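Local coordinates for putative sarcosine dimethylglycine methyltransferase (Galdieria sulphuraria, PDB 2O57), which is of unproven function but probably transfers methyl groups from S-adenosylmethionine to glycine derivatives such as sarcosine or dimethylglycine, at residues A[186-191]-A[284-289]; A[47-52]-A[235-240]. All coordinates share one frame; numbering follows the deposited sequence.

How the contacts relate
Both contacts are buried, but they lie at different depths and use different chemistry. Contact 1 joins two antiparallel strands within the central sheet, with its centre about 11 Å from that of the chain, and relies on paired backbone hydrogen bonds flanked by side-chain packing. Contact 2, about 15 Å out, sets the loop 47-52 against the first turns of helix 235-251, with a single direct hydrogen bond, a water bridge and a smaller set of side-chain contacts, and lies close to the second subunit. The two meet where Trp286 reaches Val47 and Leu284 reaches Leu238. Asp158, which binds Thr186, Trp286 and the backbone of Val47, ties them together further.

Contact 1: residues A[186-191]-A[284-289]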
loop_
_atom_site.group_PDB
_atom_site.type_symbol
_atom_site.label_atom_id
_atom_site.label_comp_id
_atom_site.label_asym_id
_atom_site.label_seq_id
_atom_site.Cartn_x
_atom_site.Cartn_y
_atom_site.Cartn_z
ATOM N N THR A 186 9.714 5.194 -1.411
ATOM C CA THR A 186 9.734 3.732 -1.414
ATOM C C THR A 186 11.147 3.313 -0.966
ATOM O O THR A 186 12.100 4.069 -1.165
ATOM C CB THR A 186 9.378 3.060 -2.813
ATOM O OG1 THR A 186 10.419 3.262 -3.808
ATOM C CG2 THR A 186 7.996 3.433 -3.330
ATOM N N ASP A 187 11.281 2.147 -0.337
ATOM C CA ASP A 187 12.600 1.689 0.095
ATOM C C ASP A 187 12.548 0.206 0.387
ATOM O O ASP A 187 11.647 -0.269 1.102
ATOM C CB ASP A 187 12.990 2.453 1.376
ATOM C CG ASP A 187 14.504 2.758 1.471
ATOM O OD1 ASP A 187 15.173 2.894 0.430
ATOM O OD2 ASP A 187 14.992 2.897 2.617
ATOM N N PRO A 188 13.540 -0.543 -0.107
ATOM C CA PRO A 188 13.692 -1.880 0.463
ATOM C C PRO A 188 13.983 -1.695 1.950
ATOM O O PRO A 188 14.670 -0.714 2.347
ATOM C CB PRO A 188 14.934 -2.426 -0.239
ATOM C CG PRO A 188 15.052 -1.609 -1.552
ATOM C CD PRO A 188 14.579 -0.225 -1.120
HETATM N N MSE A 189 13.429 -2.572 2.784
HETATM C CA MSE A 189 13.542 -2.409 4.236
HETATM C C MSE A 189 13.480 -3.732 4.979
HETATM O O MSE A 189 13.262 -4.764 4.361
HETATM C CB MSE A 189 12.530 -1.383 4.806
HETATM C CG MSE A 189 11.146 -1.286 4.230
HETATM SE SE MSE A 189 10.201 0.355 4.974
HETATM C CE MSE A 189 10.399 1.701 3.813
ATOM N N LYS A 190 13.738 -3.698 6.284
ATOM C CA LYS A 190 13.456 -4.828 7.137
ATOM C C LYS A 190 12.039 -4.661 7.699
ATOM O O LYS A 190 11.502 -3.533 7.798
ATOM C CB LYS A 190 14.516 -4.985 8.258
ATOM C CG LYS A 190 14.506 -3.884 9.351
ATOM C CD LYS A 190 15.620 -4.099 10.442
ATOM C CE LYS A 190 15.202 -3.454 11.762
ATOM N NZ LYS A 190 16.327 -3.384 12.761
ATOM N N GLU A 191 11.411 -5.792 8.018
ATOM C CA GLU A 191 10.140 -5.779 8.746
ATOM C C GLU A 191 10.335 -5.218 10.158
ATOM O O GLU A 191 11.363 -5.487 10.800
ATOM C CB GLU A 191 9.564 -7.202 8.802
ATOM C CG GLU A 191 9.130 -7.706 7.439
ATOM C CD GLU A 191 7.702 -7.320 7.127
ATOM O OE1 GLU A 191 7.094 -6.601 7.962
ATOM O OE2 GLU A 191 7.184 -7.749 6.077
ATOM N N LEU A 284 12.358 -9.259 5.538
ATOM C CA LEU A 284 12.587 -8.086 4.692
ATOM C C LEU A 284 11.346 -7.768 3.890
ATOM O O LEU A 284 10.554 -8.660 3.562
ATOM C CB LEU A 284 13.756 -8.325 3.740
ATOM C CG LEU A 284 15.086 -8.742 4.385
ATOM C CD1 LEU A 284 16.136 -8.978 3.264
ATOM C CD2 LEU A 284 15.593 -7.674 5.322
ATOM N N THR A 285 11.188 -6.504 3.554
ATOM C CA THR A 285 10.048 -6.097 2.718
ATOM C C THR A 285 10.389 -4.916 1.815
ATOM O O THR A 285 11.472 -4.372 1.894
ATOM C CB THR A 285 8.770 -5.787 3.591
ATOM O OG1 THR A 285 7.649 -5.606 2.742
ATOM C CG2 THR A 285 8.938 -4.539 4.486
ATOM N N TRP A 286 9.471 -4.554 0.934
ATOM C CA TRP A 286 9.629 -3.332 0.159
ATOM C C TRP A 286 8.549 -2.403 0.663
ATOM O O TRP A 286 7.374 -2.702 0.518
ATOM C CB TRP A 286 9.491 -3.592 -1.349
ATOM C CG TRP A 286 9.616 -2.326 -2.201
ATOM C CD1 TRP A 286 10.668 -1.428 -2.201
ATOM C CD2 TRP A 286 8.676 -1.844 -3.141
ATOM N NE1 TRP A 286 10.403 -0.404 -3.063
ATOM C CE2 TRP A 286 9.203 -0.647 -3.687
ATOM C CE3 TRP A 286 7.435 -2.317 -3.603
ATOM C CZ2 TRP A 286 8.529 0.100 -4.665
ATOM C CZ3 TRP A 286 6.766 -1.576 -4.593
ATOM C CH2 TRP A 286 7.319 -0.373 -5.102
ATOM N N GLY A 287 8.965 -1.295 1.269
ATOM C CA GLY A 287 8.066 -0.371 1.955
ATOM C C GLY A 287 7.731 0.821 1.100
ATOM O O GLY A 287 8.516 1.216 0.249
ATOM N N GLY A 288 6.552 1.394 1.311
ATOM C CA GLY A 288 6.164 2.625 0.614
ATOM C C GLY A 288 5.469 3.501 1.648
ATOM O O GLY A 288 4.748 2.972 2.509
HETATM N N MSE A 289 5.674 4.817 1.587
HETATM C CA MSE A 289 5.033 5.723 2.540
HETATM C C MSE A 289 4.748 7.097 1.953
HETATM O O MSE A 289 5.477 7.569 1.104
HETATM C CB MSE A 289 5.897 5.936 3.777
HETATM C CG MSE A 289 6.601 4.677 4.267
HETATM SE SE MSE A 289 7.870 4.914 5.694
HETATM C CE MSE A 289 6.648 5.316 7.193
HETATM O O HOH W 1 8.655 -9.981 4.873
#
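Thr186 rests against the indole of Trp286, its CB and CG2 each 3.6 Å from CZ2 in an oblique approach. The polar groups of the two residues converge as well, because Thr186 OG1 and Trp286 NE1 both bond OD1 of Asp158. Next along the strand, Asp187 forms a hydrogen-bonded antiparallel pair with Gly287, its N reaching Gly287 O at 3.0 Å and its O accepting from Gly287 N. Its side chain leaves the strand on the face opposite Thr186, and the carboxylate is hydrogen-bonded by Tyr217 OH and the backbone N of Leu161. Pro188 falls opposite Trp286 in a non-hydrogen-bonded pair, so its missing N-H costs this pairing nothing; its N lies at the indole edge, near the ring plane, and its CD packs 4.2 Å from CD1. Met189, a selenomethionine, restores the bonding with Thr285: Met189 N donates to Thr285 O and Thr285 N to Met189 O, both at 2.8 Å. A bend at chi3 (96°) brings CE to 3.6 Å from Gly287 CA, and SE lies where a side chain at this glycine would clash, with Leu214 and Tyr217 of helix 214-223 also touching the selenomethionine. Lys190 lays CB against CD2 of Leu284 at 4.1 Å, while its NZ makes a salt bridge with Asp210. At Glu191 the strand has ended, and the side chain, bent at chi2 (-88°), crosses Thr285 at about a right angle with OE2 3.5 Å from CB. One water donates to both this oxygen and Leu284 O; OE1 pairs with Arg218 of the second subunit. Placing strand 284-293 antiparallel between 181-190 and 226-233 gives the strand order 3-2-1-4-5-7-6, the hallmark of the Rossmann-like class I methyltransferase fold.

Contact 2: residues A[47-52]-A[235-240]; sequences VGLYKE and PDSLVH
Ser237 OG donates a 2.9 Å hydrogen bond to Gly48 O, arriving in the carbonyl plane on a lone pair. With OG anti to its own carbonyl carbon (chi1 -81°), the hydroxyl faces the loop, and there it also accepts a hydrogen bond from a water. The same water takes the N-H of Tyr50 at 2.9 Å, so a second loop residue is reached through one intermediary; a weak link runs from it to His240 ND1. Apolar groups close in around the serine: Leu49 CD2 lies 3.5 Å from OG, and Val47 CG1 packs 4.0 Å from CB. An alanine here would probably leave Gly48 O without this donor and the bridging water without one of its acceptors, loosening the hold of the helix on the loop. One turn further on, Tyr50 and His240 slide past each other in opposite directions, with CD2 of the tyrosine 3.7 Å from CB of the histidine and the backbone carbon of His240 over one face of the phenol ring. Glu52 crosses His240 at about a right angle, its OE2 4.0 Å from NE2 and the carboxylate and imidazole planes 86° apart, a proximity rather than a hydrogen bond. Behind this first shell, Asp236 O lies over one face of the imidazole toward its rim while accepting the helical bond from His240 N. Tyr50 OH is held by His241, and Asp236 OD2 forms a salt bridge with Arg230 of the second subunit. The polar chemistry is thus directed at the backbone of the loop: a carbonyl is gripped directly and an N-H through water, with one serine hydroxyl serving as donor and acceptor.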
loop_
_atom_site.group_PDB
_atom_site.type_symbol
_atom_site.label_atom_id
_atom_site.label_comp_id
_atom_site.label_asym_id
_atom_site.label_seq_id
_atom_site.Cartn_x
_atom_site.Cartn_y
_atom_site.Cartn_z
ATOM N N VAL A 47 12.033 -1.227 -7.594
ATOM C CA VAL A 47 11.270 -2.441 -7.267
ATOM C C VAL A 47 9.898 -2.363 -7.925
ATOM O O VAL A 47 9.234 -1.374 -7.798
ATOM C CB VAL A 47 11.201 -2.706 -5.771
ATOM C CG1 VAL A 47 10.395 -3.973 -5.469
ATOM C CG2 VAL A 47 12.654 -2.864 -5.188
ATOM N N GLY A 48 9.525 -3.410 -8.661
ATOM C CA GLY A 48 8.342 -3.414 -9.493
ATOM C C GLY A 48 7.089 -3.965 -8.820
ATOM O O GLY A 48 7.168 -4.646 -7.796
ATOM N N LEU A 49 5.947 -3.666 -9.431
ATOM C CA LEU A 49 4.682 -4.314 -9.096
ATOM C C LEU A 49 4.429 -5.368 -10.207
ATOM O O LEU A 49 4.190 -5.020 -11.366
ATOM C CB LEU A 49 3.548 -3.273 -8.994
ATOM C CG LEU A 49 3.612 -2.186 -7.891
ATOM C CD1 LEU A 49 2.380 -1.245 -8.069
ATOM C CD2 LEU A 49 3.657 -2.857 -6.488
ATOM N N TYR A 50 4.544 -6.651 -9.853
ATOM C CA TYR A 50 4.523 -7.771 -10.828
ATOM C C TYR A 50 3.146 -8.446 -10.989
ATOM O O TYR A 50 2.384 -8.568 -10.032
ATOM C CB TYR A 50 5.592 -8.824 -10.494
ATOM C CG TYR A 50 6.973 -8.249 -10.729
ATOM C CD1 TYR A 50 7.597 -8.392 -11.985
ATOM C CD2 TYR A 50 7.638 -7.547 -9.717
ATOM C CE1 TYR A 50 8.863 -7.846 -12.250
ATOM C CE2 TYR A 50 8.919 -6.959 -9.975
ATOM C CZ TYR A 50 9.524 -7.127 -11.230
ATOM O OH TYR A 50 10.755 -6.545 -11.459
ATOM N N LYS A 51 2.830 -8.845 -12.217
ATOM C CA LYS A 51 1.552 -9.494 -12.540
ATOM C C LYS A 51 1.855 -10.986 -12.679
ATOM O O LYS A 51 2.810 -11.340 -13.353
ATOM C CB LYS A 51 1.052 -8.947 -13.879
ATOM C CG LYS A 51 -0.213 -9.578 -14.427
ATOM C CD LYS A 51 -0.686 -8.789 -15.678
ATOM C CE LYS A 51 -1.879 -9.481 -16.382
ATOM N NZ LYS A 51 -2.443 -8.641 -17.527
ATOM N N GLU A 52 1.062 -11.854 -12.057
ATOM C CA GLU A 52 1.199 -13.321 -12.274
ATOM C C GLU A 52 0.753 -13.746 -13.664
ATOM O O GLU A 52 -0.188 -13.149 -14.192
ATOM C CB GLU A 52 0.377 -14.094 -11.236
ATOM C CG GLU A 52 0.927 -13.909 -9.837
ATOM C CD GLU A 52 2.107 -14.843 -9.535
ATOM O OE1 GLU A 52 2.588 -15.553 -10.457
ATOM O OE2 GLU A 52 2.570 -14.840 -8.368
ATOM N N PRO A 235 6.156 -7.413 0.619
ATOM C CA PRO A 235 7.255 -8.403 0.537
ATOM C C PRO A 235 7.147 -9.276 -0.726
ATOM O O PRO A 235 8.170 -9.764 -1.223
ATOM C CB PRO A 235 7.105 -9.224 1.823
ATOM C CG PRO A 235 5.636 -9.066 2.207
ATOM C CD PRO A 235 5.251 -7.673 1.772
ATOM N N ASP A 236 5.941 -9.416 -1.289
ATOM C CA ASP A 236 5.805 -10.068 -2.586
ATOM C C ASP A 236 6.587 -9.391 -3.711
ATOM O O ASP A 236 7.271 -10.069 -4.457
ATOM C CB ASP A 236 4.331 -10.380 -2.979
ATOM C CG ASP A 236 3.441 -9.130 -3.130
ATOM O OD1 ASP A 236 3.840 -7.958 -2.830
ATOM O OD2 ASP A 236 2.279 -9.363 -3.545
ATOM N N SER A 237 6.480 -8.071 -3.831
ATOM C CA SER A 237 7.246 -7.300 -4.796
ATOM C C SER A 237 8.757 -7.468 -4.590
ATOM O O SER A 237 9.498 -7.616 -5.569
ATOM C CB SER A 237 6.855 -5.808 -4.768
ATOM O OG SER A 237 5.654 -5.597 -5.532
ATOM N N LEU A 238 9.208 -7.406 -3.337
ATOM C CA LEU A 238 10.619 -7.576 -3.015
ATOM C C LEU A 238 11.142 -8.914 -3.567
ATOM O O LEU A 238 12.162 -8.937 -4.303
ATOM C CB LEU A 238 10.831 -7.515 -1.511
ATOM C CG LEU A 238 12.315 -7.497 -1.097
ATOM C CD1 LEU A 238 12.776 -6.092 -1.010
ATOM C CD2 LEU A 238 12.470 -8.187 0.257
ATOM N N VAL A 239 10.432 -9.999 -3.240
ATOM C CA VAL A 239 10.776 -11.363 -3.710
ATOM C C VAL A 239 10.729 -11.474 -5.233
ATOM O O VAL A 239 11.705 -11.946 -5.849
ATOM C CB VAL A 239 9.891 -12.451 -3.039
ATOM C CG1 VAL A 239 10.077 -13.841 -3.729
ATOM C CG2 VAL A 239 10.216 -12.507 -1.572
ATOM N N HIS A 240 9.639 -11.002 -5.848
ATOM C CA HIS A 240 9.511 -11.141 -7.297
ATOM C C HIS A 240 10.584 -10.323 -7.998
ATOM O O HIS A 240 11.177 -10.796 -8.965
ATOM C CB HIS A 240 8.166 -10.635 -7.782
ATOM C CG HIS A 240 7.014 -11.458 -7.302
ATOM N ND1 HIS A 240 5.778 -10.915 -7.026
ATOM C CD2 HIS A 240 6.913 -12.784 -7.052
ATOM C CE1 HIS A 240 4.959 -11.874 -6.629
ATOM N NE2 HIS A 240 5.624 -13.014 -6.622
HETATM O O HOH W 2 4.658 -7.802 -7.179
#